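Local coordinates for protein carboxylesterase SOBER1 (Arabidopsis thaliana, PDB 6AVX) that hydrolyses carboxylic esters with short acyl chains, shows phospholipase A2 activity and dampens the plant hypersensitive response to the bacterial effector AvrBsT, at residues L79-D90 and L113-Y121. The protein carries 1 engineered substitution. Sequence-based numbering, arbitrary orientation. Where two conformers were deposited one is given.
Sequences LEAVKNVHAIID and LTLASVLLY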
loop_
_atom_site.group_PDB
_atom_site.type_symbol
_atom_site.label_atom_id
_atom_site.label_comp_id
_atom_site.label_asym_id
_atom_site.label_seq_id
_atom_site.Cartn_x
_atom_site.Cartn_y
_atom_site.Cartn_z
ATOM N N LEU A 79 5.747 11.475 3.837
ATOM C CA LEU A 79 4.591 12.350 4.095
ATOM C C LEU A 79 4.205 13.222 2.896
ATOM O O LEU A 79 3.017 13.524 2.701
ATOM C CB LEU A 79 4.819 13.198 5.342
ATOM C CG LEU A 79 4.935 12.380 6.625
ATOM C CD1 LEU A 79 5.201 13.305 7.813
ATOM C CD2 LEU A 79 3.679 11.544 6.900
ATOM N N GLU A 80 5.179 13.690 2.109
ATOM C CA GLU A 80 4.847 14.349 0.851
ATOM C C GLU A 80 3.972 13.446 0.001
ATOM O O GLU A 80 2.976 13.885 -0.588
ATOM C CB GLU A 80 6.143 14.703 0.108
ATOM C CG GLU A 80 5.980 15.134 -1.348
ATOM C CD GLU A 80 5.411 16.522 -1.517
ATOM O OE1 GLU A 80 5.259 16.929 -2.684
ATOM O OE2 GLU A 80 5.114 17.204 -0.507
ATOM N N ALA A 81 4.341 12.169 -0.082
ATOM C CA ALA A 81 3.564 11.256 -0.883
ATOM C C ALA A 81 2.200 11.043 -0.261
ATOM O O ALA A 81 1.213 11.002 -0.980
ATOM C CB ALA A 81 4.316 9.940 -1.061
ATOM N N VAL A 82 2.132 10.930 1.076
ATOM C CA VAL A 82 0.843 10.752 1.748
ATOM C C VAL A 82 -0.072 11.923 1.445
ATOM O O VAL A 82 -1.269 11.745 1.228
ATOM C CB VAL A 82 1.026 10.547 3.267
ATOM C CG1 VAL A 82 -0.300 10.651 3.986
ATOM C CG2 VAL A 82 1.649 9.185 3.560
ATOM N N LYS A 83 0.472 13.142 1.427
ATOM C CA LYS A 83 -0.347 14.317 1.152
ATOM C C LYS A 83 -1.059 14.177 -0.183
ATOM O O LYS A 83 -2.250 14.484 -0.302
ATOM C CB LYS A 83 0.528 15.570 1.161
ATOM C CG LYS A 83 -0.227 16.858 0.927
ATOM C CD LYS A 83 0.765 18.023 0.875
ATOM C CE LYS A 83 0.094 19.340 0.519
ATOM N NZ LYS A 83 1.090 20.445 0.381
ATOM N N ASN A 84 -0.348 13.710 -1.201
ATOM C CA ASN A 84 -0.974 13.561 -2.505
ATOM C C ASN A 84 -2.006 12.443 -2.518
ATOM O O ASN A 84 -3.081 12.601 -3.104
ATOM C CB ASN A 84 0.082 13.312 -3.563
ATOM C CG ASN A 84 -0.528 12.940 -4.870
ATOM O OD1 ASN A 84 -0.490 11.775 -5.281
ATOM N ND2 ASN A 84 -1.156 13.910 -5.516
ATOM N N VAL A 85 -1.696 11.289 -1.907
ATOM C CA VAL A 85 -2.692 10.220 -1.830
ATOM C C VAL A 85 -3.939 10.713 -1.117
ATOM O O VAL A 85 -5.064 10.467 -1.558
ATOM C CB VAL A 85 -2.102 8.968 -1.155
ATOM C CG1 VAL A 85 -3.190 7.923 -0.919
ATOM C CG2 VAL A 85 -0.971 8.379 -1.977
ATOM N N HIS A 86 -3.758 11.446 -0.024
ATOM C CA HIS A 86 -4.904 11.961 0.713
ATOM C C HIS A 86 -5.724 12.932 -0.121
ATOM O O HIS A 86 -6.944 12.980 0.020
ATOM C CB HIS A 86 -4.453 12.619 2.008
ATOM C CG HIS A 86 -4.093 11.635 3.079
ATOM N ND1 HIS A 86 -3.855 12.011 4.379
ATOM C CD2 HIS A 86 -3.965 10.289 3.046
ATOM C CE1 HIS A 86 -3.606 10.938 5.105
ATOM N NE2 HIS A 86 -3.661 9.879 4.320
ATOM N N ALA A 87 -5.080 13.743 -0.967
ATOM C CA ALA A 87 -5.839 14.630 -1.848
ATOM C C ALA A 87 -6.747 13.823 -2.767
ATOM O O ALA A 87 -7.906 14.198 -3.001
ATOM C CB ALA A 87 -4.878 15.512 -2.652
ATOM N N ILE A 88 -6.245 12.701 -3.286
ATOM C CA ILE A 88 -7.049 11.850 -4.160
ATOM C C ILE A 88 -8.232 11.280 -3.392
ATOM O O ILE A 88 -9.377 11.290 -3.868
ATOM C CB ILE A 88 -6.180 10.729 -4.755
ATOM C CG1 ILE A 88 -5.126 11.305 -5.708
ATOM C CG2 ILE A 88 -7.053 9.678 -5.463
ATOM C CD1 ILE A 88 -4.067 10.302 -6.143
ATOM N N ILE A 89 -7.973 10.745 -2.200
ATOM C CA ILE A 89 -9.042 10.151 -1.400
ATOM C C ILE A 89 -10.057 11.218 -1.015
ATOM O O ILE A 89 -11.274 10.992 -1.087
ATOM C CB ILE A 89 -8.471 9.445 -0.157
ATOM C CG1 ILE A 89 -7.476 8.337 -0.542
ATOM C CG2 ILE A 89 -9.606 8.864 0.683
ATOM C CD1 ILE A 89 -6.557 7.941 0.588
ATOM N N ASP A 90 -9.570 12.378 -0.562
ATOM C CA ASP A 90 -10.452 13.485 -0.192
ATOM C C ASP A 90 -11.412 13.815 -1.325
ATOM O O ASP A 90 -12.610 14.036 -1.101
ATOM C CB ASP A 90 -9.638 14.746 0.107
ATOM C CG ASP A 90 -8.921 14.723 1.447
ATOM O OD1 ASP A 90 -9.139 13.831 2.282
ATOM O OD2 ASP A 90 -8.141 15.678 1.651
ATOM N N LEU A 113 3.530 2.989 0.812
ATOM C CA LEU A 113 2.732 4.207 0.748
ATOM C C LEU A 113 1.282 3.942 1.088
ATOM O O LEU A 113 0.637 4.771 1.744
ATOM C CB LEU A 113 2.856 4.848 -0.632
ATOM C CG LEU A 113 2.072 6.145 -0.817
ATOM C CD1 LEU A 113 2.408 7.179 0.232
ATOM C CD2 LEU A 113 2.327 6.679 -2.206
ATOM N N THR A 114 0.749 2.811 0.646
ATOM C CA THR A 114 -0.601 2.407 1.037
ATOM C C THR A 114 -0.742 2.400 2.547
ATOM O O THR A 114 -1.700 2.954 3.100
ATOM C CB THR A 114 -0.929 1.015 0.462
ATOM O OG1 THR A 114 -1.104 1.113 -0.953
ATOM C CG2 THR A 114 -2.188 0.418 1.062
ATOM N N LEU A 115 0.196 1.745 3.223
ATOM C CA LEU A 115 0.113 1.648 4.668
ATOM C C LEU A 115 0.126 3.024 5.309
ATOM O O LEU A 115 -0.713 3.338 6.163
ATOM C CB LEU A 115 1.276 0.813 5.188
ATOM C CG LEU A 115 1.144 0.486 6.674
ATOM C CD1 LEU A 115 0.148 -0.632 6.888
ATOM C CD2 LEU A 115 2.493 0.133 7.274
ATOM N N ALA A 116 1.094 3.850 4.935
ATOM C CA ALA A 116 1.198 5.178 5.523
ATOM C C ALA A 116 -0.055 5.998 5.259
ATOM O O ALA A 116 -0.543 6.727 6.139
ATOM C CB ALA A 116 2.418 5.888 4.950
ATOM N N SER A 117 -0.592 5.891 4.044
ATOM C CA SER A 117 -1.741 6.702 3.669
ATOM C C SER A 117 -2.979 6.296 4.448
ATOM O O SER A 117 -3.757 7.154 4.880
ATOM C CB SER A 117 -1.995 6.594 2.170
ATOM O OG SER A 117 -0.917 7.121 1.405
ATOM N N VAL A 118 -3.214 4.997 4.587
ATOM C CA VAL A 118 -4.380 4.525 5.319
ATOM C C VAL A 118 -4.277 4.902 6.790
ATOM O O VAL A 118 -5.250 5.384 7.392
ATOM C CB VAL A 118 -4.543 3.012 5.120
ATOM C CG1 VAL A 118 -5.542 2.446 6.110
ATOM C CG2 VAL A 118 -4.915 2.702 3.668
ATOM N N LEU A 119 -3.107 4.695 7.386
ATOM C CA LEU A 119 -2.984 4.879 8.833
ATOM C C LEU A 119 -3.059 6.340 9.244
ATOM O O LEU A 119 -3.340 6.626 10.417
ATOM C CB LEU A 119 -1.667 4.278 9.342
ATOM C CG LEU A 119 -1.481 2.769 9.178
ATOM C CD1 LEU A 119 -0.067 2.339 9.565
ATOM C CD2 LEU A 119 -2.503 2.028 10.001
ATOM N N LEU A 120 -2.795 7.255 8.332
ATOM C CA LEU A 120 -2.867 8.678 8.631
ATOM C C LEU A 120 -4.156 9.324 8.143
ATOM O O LEU A 120 -4.345 10.523 8.355
ATOM C CB LEU A 120 -1.650 9.404 8.047
ATOM C CG LEU A 120 -0.356 9.105 8.808
ATOM C CD1 LEU A 120 0.862 9.473 7.980
ATOM C CD2 LEU A 120 -0.325 9.855 10.163
ATOM N N TYR A 121 -5.040 8.582 7.486
ATOM C CA TYR A 121 -6.251 9.200 6.957
ATOM C C TYR A 121 -7.259 9.435 8.092
ATOM O O TYR A 121 -7.395 8.592 8.981
ATOM C CB TYR A 121 -6.889 8.313 5.863
ATOM C CG TYR A 121 -7.812 9.144 5.010
ATOM C CD1 TYR A 121 -9.196 8.984 5.052
ATOM C CD2 TYR A 121 -7.309 10.144 4.204
ATOM C CE1 TYR A 121 -10.028 9.792 4.323
ATOM C CE2 TYR A 121 -8.145 10.969 3.464
ATOM C CZ TYR A 121 -9.512 10.778 3.533
ATOM O OH TYR A 121 -10.361 11.603 2.811
#
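Segments 79-90 and 113-120, of helices 75-94 and 109-120, cross at -65° with their axes 9.2 Å apart at closest approach; the CA atoms of Val82 and Ser117 are the nearest pair. Val82 is the knob of this crossing: it sits among Leu113, Ala116, Ser117 and Leu120, with CG2 packed 3.7 Å from Ala116 CB. Leu113 CD1 meets Ala81 CB, while its CD2 reaches Val85 CG2 tip to tip. Ser117 OG lies against Val85 CG1 and donates to Leu113 O, 2.8 Å away, from the opposite face of that carbonyl to Ser117 N. With Tyr121 N bonded to Val118 O instead of Ser117 O, the latter accepts from His86 NE2 over 2.8 Å, nearly straight at 161°, on a lone pair in the carbonyl plane. The imidazole is held between Val82 CG1 on one face and Tyr121 CD2 on the other, the latter 3.5 Å from His86 CD2 in an edge-to-face pair with planes at 82°. The Tyr121 phenol runs toward the C-terminal end of segment 79-90, where Ile89 CG2, in one of two conformers, lies over a ring face (CH-pi) and Tyr121 OH donates to the anti lone pair of Asp90 OD1 (2.6 Å). On the sheet side, Val85 and Leu113 both touch Leu11 of strand 7-11. Two helices crossing over one side of a parallel sheet, the second following the probable nucleophile elbow at Ser108, are characteristic of the alpha/beta-hydrolase fold.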